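PDB 2B1X: naphthalene dioxygenase large subunit, which forms the large subunit of a Rieske-type ring-hydroxylating dioxygenase, carrying an Fe2/S2 cluster in its Rieske domain and an iron(III) ion in its catalytic domain. Local coordinates for residues Leu166-Asp178 with His242-Ile254. Numbering follows the deposited sequence.
Sequences LEDYLGDLKFYLD and HIHTGHGHGLGII
H249 meets Y169 twice, through the backbone and through the ring. Its NE2 donates to the carbonyl O of Y169 at 2.9 Å, a somewhat bent bond (146° at the hydrogen) in which the acceptor lies in the imidazole plane while the donor stands above the carbonyl plane. The same imidazole turns its edge to one face of the phenol ring, CE1 coming 3.6 Å from CE2 of Y169, in an edge-to-face pair with planes at 81°. With chi1 of Y169 at 180°, its ring extends beside its own carbonyl, where one imidazole can serve both. H247 completes the aromatic cluster from another direction: Y169 CA sits over its face, 4.1 Å from the ring centroid.

Beyond the helix 166-170 the contact becomes apolar. L173 lays CG 3.7 Å from CB of H249 and reaches CD2 of L251 with its own CD2, while T245 OG1 rests 3.5 Å from CB of D172. Farther along, L251 lays both methyls on one side of Y176: CD1 lies 3.8 Å from CB of Y176, and CD2 stands over the ring face, 4.3 Å from its centroid. F175 CD1 covers the opposite face, and I243 CG2 lies 3.9 Å from OH of Y176.

Outer partners fix these groups. H249 ND1 accepts from F299 N, whose carbonyl receives Y169 OH, so both imidazole nitrogens are engaged and the ring's rotation is set; Y176 OH bonds to W408 and P411. The hairpin 240-254, joined by paired bonds between I243 and L251 and closed by a type I' turn from G246 to H249, belongs to the large antiparallel sheet, and the helices 166-170 and 174-181 pack on it in a catalytic domain of the Bet v 1-like family.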
# COMPACT_ATOMS: atom_id res chain seq x y z
N LEU A 166 24.23 -8.79 -29.68
CA LEU A 166 23.04 -8.03 -30.04
C LEU A 166 22.62 -8.28 -31.49
O LEU A 166 21.44 -8.56 -31.77
CB LEU A 166 23.25 -6.53 -29.80
CG LEU A 166 22.11 -5.60 -29.32
CD1 LEU A 166 22.08 -4.27 -30.10
CD2 LEU A 166 20.65 -6.20 -29.20
N GLU A 167 23.57 -8.16 -32.41
CA GLU A 167 23.25 -8.28 -33.85
C GLU A 167 22.69 -9.65 -34.21
O GLU A 167 21.77 -9.73 -35.02
CB GLU A 167 24.45 -7.90 -34.77
CG GLU A 167 24.95 -6.46 -34.57
CD GLU A 167 25.13 -5.62 -35.83
OE1 GLU A 167 24.96 -6.13 -36.98
OE2 GLU A 167 25.49 -4.42 -35.68
N ASP A 168 23.24 -10.72 -33.63
CA ASP A 168 22.67 -12.06 -33.81
C ASP A 168 21.26 -12.17 -33.18
O ASP A 168 20.34 -12.77 -33.75
CB ASP A 168 23.61 -13.12 -33.21
CG ASP A 168 24.84 -13.40 -34.11
OD1 ASP A 168 24.97 -12.83 -35.21
OD2 ASP A 168 25.75 -14.17 -33.76
N TYR A 169 21.11 -11.56 -32.01
CA TYR A 169 19.83 -11.57 -31.30
C TYR A 169 18.71 -10.88 -32.09
O TYR A 169 17.57 -11.35 -32.14
CB TYR A 169 20.02 -10.91 -29.94
CG TYR A 169 18.80 -10.84 -29.05
CD1 TYR A 169 18.40 -11.93 -28.30
CD2 TYR A 169 18.07 -9.67 -28.95
CE1 TYR A 169 17.28 -11.86 -27.44
CE2 TYR A 169 16.94 -9.59 -28.11
CZ TYR A 169 16.57 -10.69 -27.35
OH TYR A 169 15.49 -10.61 -26.50
N LEU A 170 19.05 -9.75 -32.71
CA LEU A 170 18.08 -9.04 -33.52
C LEU A 170 17.87 -9.82 -34.82
O LEU A 170 16.72 -9.99 -35.30
CB LEU A 170 18.54 -7.60 -33.76
CG LEU A 170 18.67 -6.76 -32.46
CD1 LEU A 170 19.28 -5.42 -32.82
CD2 LEU A 170 17.34 -6.58 -31.69
N GLY A 171 18.97 -10.35 -35.38
CA GLY A 171 18.89 -11.16 -36.58
C GLY A 171 18.16 -10.46 -37.71
O GLY A 171 18.47 -9.31 -38.05
N ASP A 172 17.18 -11.16 -38.30
CA ASP A 172 16.47 -10.67 -39.46
C ASP A 172 15.63 -9.43 -39.16
O ASP A 172 15.25 -8.68 -40.07
CB ASP A 172 15.58 -11.77 -40.03
CG ASP A 172 16.36 -12.83 -40.81
OD1 ASP A 172 17.52 -12.60 -41.20
OD2 ASP A 172 15.87 -13.95 -41.09
N LEU A 173 15.32 -9.21 -37.88
CA LEU A 173 14.62 -8.00 -37.47
C LEU A 173 15.35 -6.72 -37.86
O LEU A 173 14.71 -5.70 -38.10
CB LEU A 173 14.34 -8.02 -35.98
CG LEU A 173 13.03 -7.51 -35.39
CD1 LEU A 173 13.28 -6.36 -34.42
CD2 LEU A 173 11.89 -7.19 -36.37
N LYS A 174 16.68 -6.78 -37.96
CA LYS A 174 17.47 -5.60 -38.33
C LYS A 174 16.99 -4.92 -39.62
O LYS A 174 16.97 -3.69 -39.70
CB LYS A 174 18.97 -5.92 -38.39
CG LYS A 174 19.54 -6.33 -37.00
CD LYS A 174 21.07 -6.28 -36.93
CE LYS A 174 21.75 -7.26 -37.90
NZ LYS A 174 21.19 -8.64 -37.72
N PHE A 175 16.60 -5.73 -40.61
CA PHE A 175 16.05 -5.25 -41.89
C PHE A 175 14.88 -4.26 -41.70
O PHE A 175 14.79 -3.26 -42.40
CB PHE A 175 15.59 -6.45 -42.71
CG PHE A 175 14.96 -6.10 -44.05
CD1 PHE A 175 13.60 -5.79 -44.14
CD2 PHE A 175 15.71 -6.12 -45.22
CE1 PHE A 175 13.03 -5.48 -45.36
CE2 PHE A 175 15.14 -5.83 -46.44
CZ PHE A 175 13.80 -5.50 -46.52
N TYR A 176 14.03 -4.55 -40.73
CA TYR A 176 12.83 -3.76 -40.45
C TYR A 176 13.12 -2.61 -39.50
O TYR A 176 12.58 -1.54 -39.66
CB TYR A 176 11.72 -4.67 -39.89
CG TYR A 176 11.36 -5.75 -40.87
CD1 TYR A 176 11.86 -7.06 -40.73
CD2 TYR A 176 10.57 -5.47 -41.99
CE1 TYR A 176 11.55 -8.06 -41.67
CE2 TYR A 176 10.26 -6.45 -42.92
CZ TYR A 176 10.74 -7.75 -42.77
OH TYR A 176 10.44 -8.72 -43.73
N LEU A 177 13.95 -2.85 -38.50
CA LEU A 177 14.38 -1.76 -37.61
C LEU A 177 15.00 -0.60 -38.41
O LEU A 177 14.75 0.57 -38.12
CB LEU A 177 15.37 -2.26 -36.57
CG LEU A 177 14.81 -3.21 -35.49
CD1 LEU A 177 15.98 -3.68 -34.61
CD2 LEU A 177 13.70 -2.58 -34.62
N ASP A 178 15.79 -0.93 -39.42
CA ASP A 178 16.38 0.10 -40.29
C ASP A 178 15.33 1.05 -40.87
O ASP A 178 15.55 2.26 -40.97
CB ASP A 178 17.10 -0.54 -41.49
CG ASP A 178 18.37 -1.27 -41.09
OD1 ASP A 178 18.81 -1.15 -39.91
OD2 ASP A 178 18.98 -1.99 -41.93
N HIS A 242 2.07 -9.38 -41.86
CA HIS A 242 2.32 -9.86 -40.47
C HIS A 242 3.62 -10.69 -40.50
O HIS A 242 3.67 -11.73 -41.16
CB HIS A 242 1.14 -10.76 -40.07
CG HIS A 242 1.04 -11.12 -38.61
ND1 HIS A 242 0.42 -10.31 -37.69
CD2 HIS A 242 1.38 -12.24 -37.95
CE1 HIS A 242 0.42 -10.89 -36.50
NE2 HIS A 242 0.98 -12.08 -36.63
N ILE A 243 4.68 -10.22 -39.82
CA ILE A 243 6.03 -10.77 -40.00
C ILE A 243 6.71 -11.15 -38.69
O ILE A 243 6.70 -10.38 -37.72
CB ILE A 243 6.96 -9.75 -40.71
CG1 ILE A 243 6.39 -9.31 -42.07
CG2 ILE A 243 8.43 -10.27 -40.78
CD1 ILE A 243 6.51 -7.80 -42.30
N HIS A 244 7.32 -12.33 -38.64
CA HIS A 244 8.09 -12.62 -37.45
C HIS A 244 9.41 -13.23 -37.81
O HIS A 244 9.62 -13.71 -38.91
CB HIS A 244 7.33 -13.48 -36.43
CG HIS A 244 7.23 -14.92 -36.78
ND1 HIS A 244 6.16 -15.44 -37.49
CD2 HIS A 244 8.04 -15.96 -36.52
CE1 HIS A 244 6.32 -16.74 -37.63
NE2 HIS A 244 7.45 -17.09 -37.04
N THR A 245 10.25 -13.26 -36.80
CA THR A 245 11.66 -13.52 -36.93
C THR A 245 12.00 -14.52 -35.80
O THR A 245 11.13 -14.84 -35.01
CB THR A 245 12.24 -12.10 -36.76
OG1 THR A 245 12.76 -11.65 -38.00
CG2 THR A 245 13.27 -11.94 -35.66
N GLY A 246 13.23 -15.03 -35.73
CA GLY A 246 13.64 -15.82 -34.58
C GLY A 246 13.75 -14.93 -33.33
O GLY A 246 13.58 -13.73 -33.43
N HIS A 247 14.04 -15.52 -32.18
CA HIS A 247 14.12 -14.78 -30.88
C HIS A 247 12.85 -14.00 -30.48
O HIS A 247 12.91 -12.95 -29.79
CB HIS A 247 15.33 -13.84 -30.81
CG HIS A 247 16.61 -14.47 -31.25
ND1 HIS A 247 17.39 -15.23 -30.42
CD2 HIS A 247 17.26 -14.43 -32.43
CE1 HIS A 247 18.47 -15.65 -31.07
NE2 HIS A 247 18.41 -15.17 -32.30
N GLY A 248 11.69 -14.52 -30.88
CA GLY A 248 10.44 -13.94 -30.39
C GLY A 248 10.02 -12.63 -31.01
O GLY A 248 8.96 -12.10 -30.64
N HIS A 249 10.80 -12.10 -31.97
CA HIS A 249 10.50 -10.76 -32.51
C HIS A 249 9.44 -10.81 -33.60
O HIS A 249 9.39 -11.76 -34.39
CB HIS A 249 11.72 -10.07 -33.10
CG HIS A 249 12.95 -10.10 -32.25
ND1 HIS A 249 12.98 -9.63 -30.96
CD2 HIS A 249 14.22 -10.49 -32.54
CE1 HIS A 249 14.21 -9.74 -30.48
NE2 HIS A 249 14.98 -10.27 -31.41
N GLY A 250 8.60 -9.77 -33.66
CA GLY A 250 7.67 -9.68 -34.77
C GLY A 250 7.12 -8.28 -34.92
O GLY A 250 7.22 -7.46 -33.99
N LEU A 251 6.48 -8.04 -36.06
CA LEU A 251 5.88 -6.74 -36.39
C LEU A 251 4.77 -6.90 -37.43
O LEU A 251 4.65 -7.94 -38.08
CB LEU A 251 6.92 -5.81 -36.99
CG LEU A 251 7.54 -6.09 -38.36
CD1 LEU A 251 8.01 -4.77 -39.00
CD2 LEU A 251 8.69 -7.11 -38.28
N GLY A 252 3.98 -5.85 -37.58
CA GLY A 252 3.03 -5.76 -38.69
C GLY A 252 3.18 -4.44 -39.39
O GLY A 252 3.54 -3.46 -38.77
N ILE A 253 2.91 -4.44 -40.70
CA ILE A 253 2.97 -3.25 -41.53
C ILE A 253 1.64 -3.14 -42.27
O ILE A 253 1.22 -4.09 -42.96
CB ILE A 253 4.15 -3.35 -42.54
CG1 ILE A 253 5.45 -3.73 -41.81
CG2 ILE A 253 4.29 -2.03 -43.37
CD1 ILE A 253 6.69 -3.87 -42.69
N ILE A 254 0.97 -2.00 -42.12
CA ILE A 254 -0.33 -1.78 -42.74
C ILE A 254 -0.29 -0.54 -43.65
O ILE A 254 0.27 0.49 -43.28
CB ILE A 254 -1.45 -1.65 -41.69
CG1 ILE A 254 -1.57 -2.91 -40.85
CG2 ILE A 254 -2.81 -1.35 -42.40
CD1 ILE A 254 -2.58 -2.82 -39.66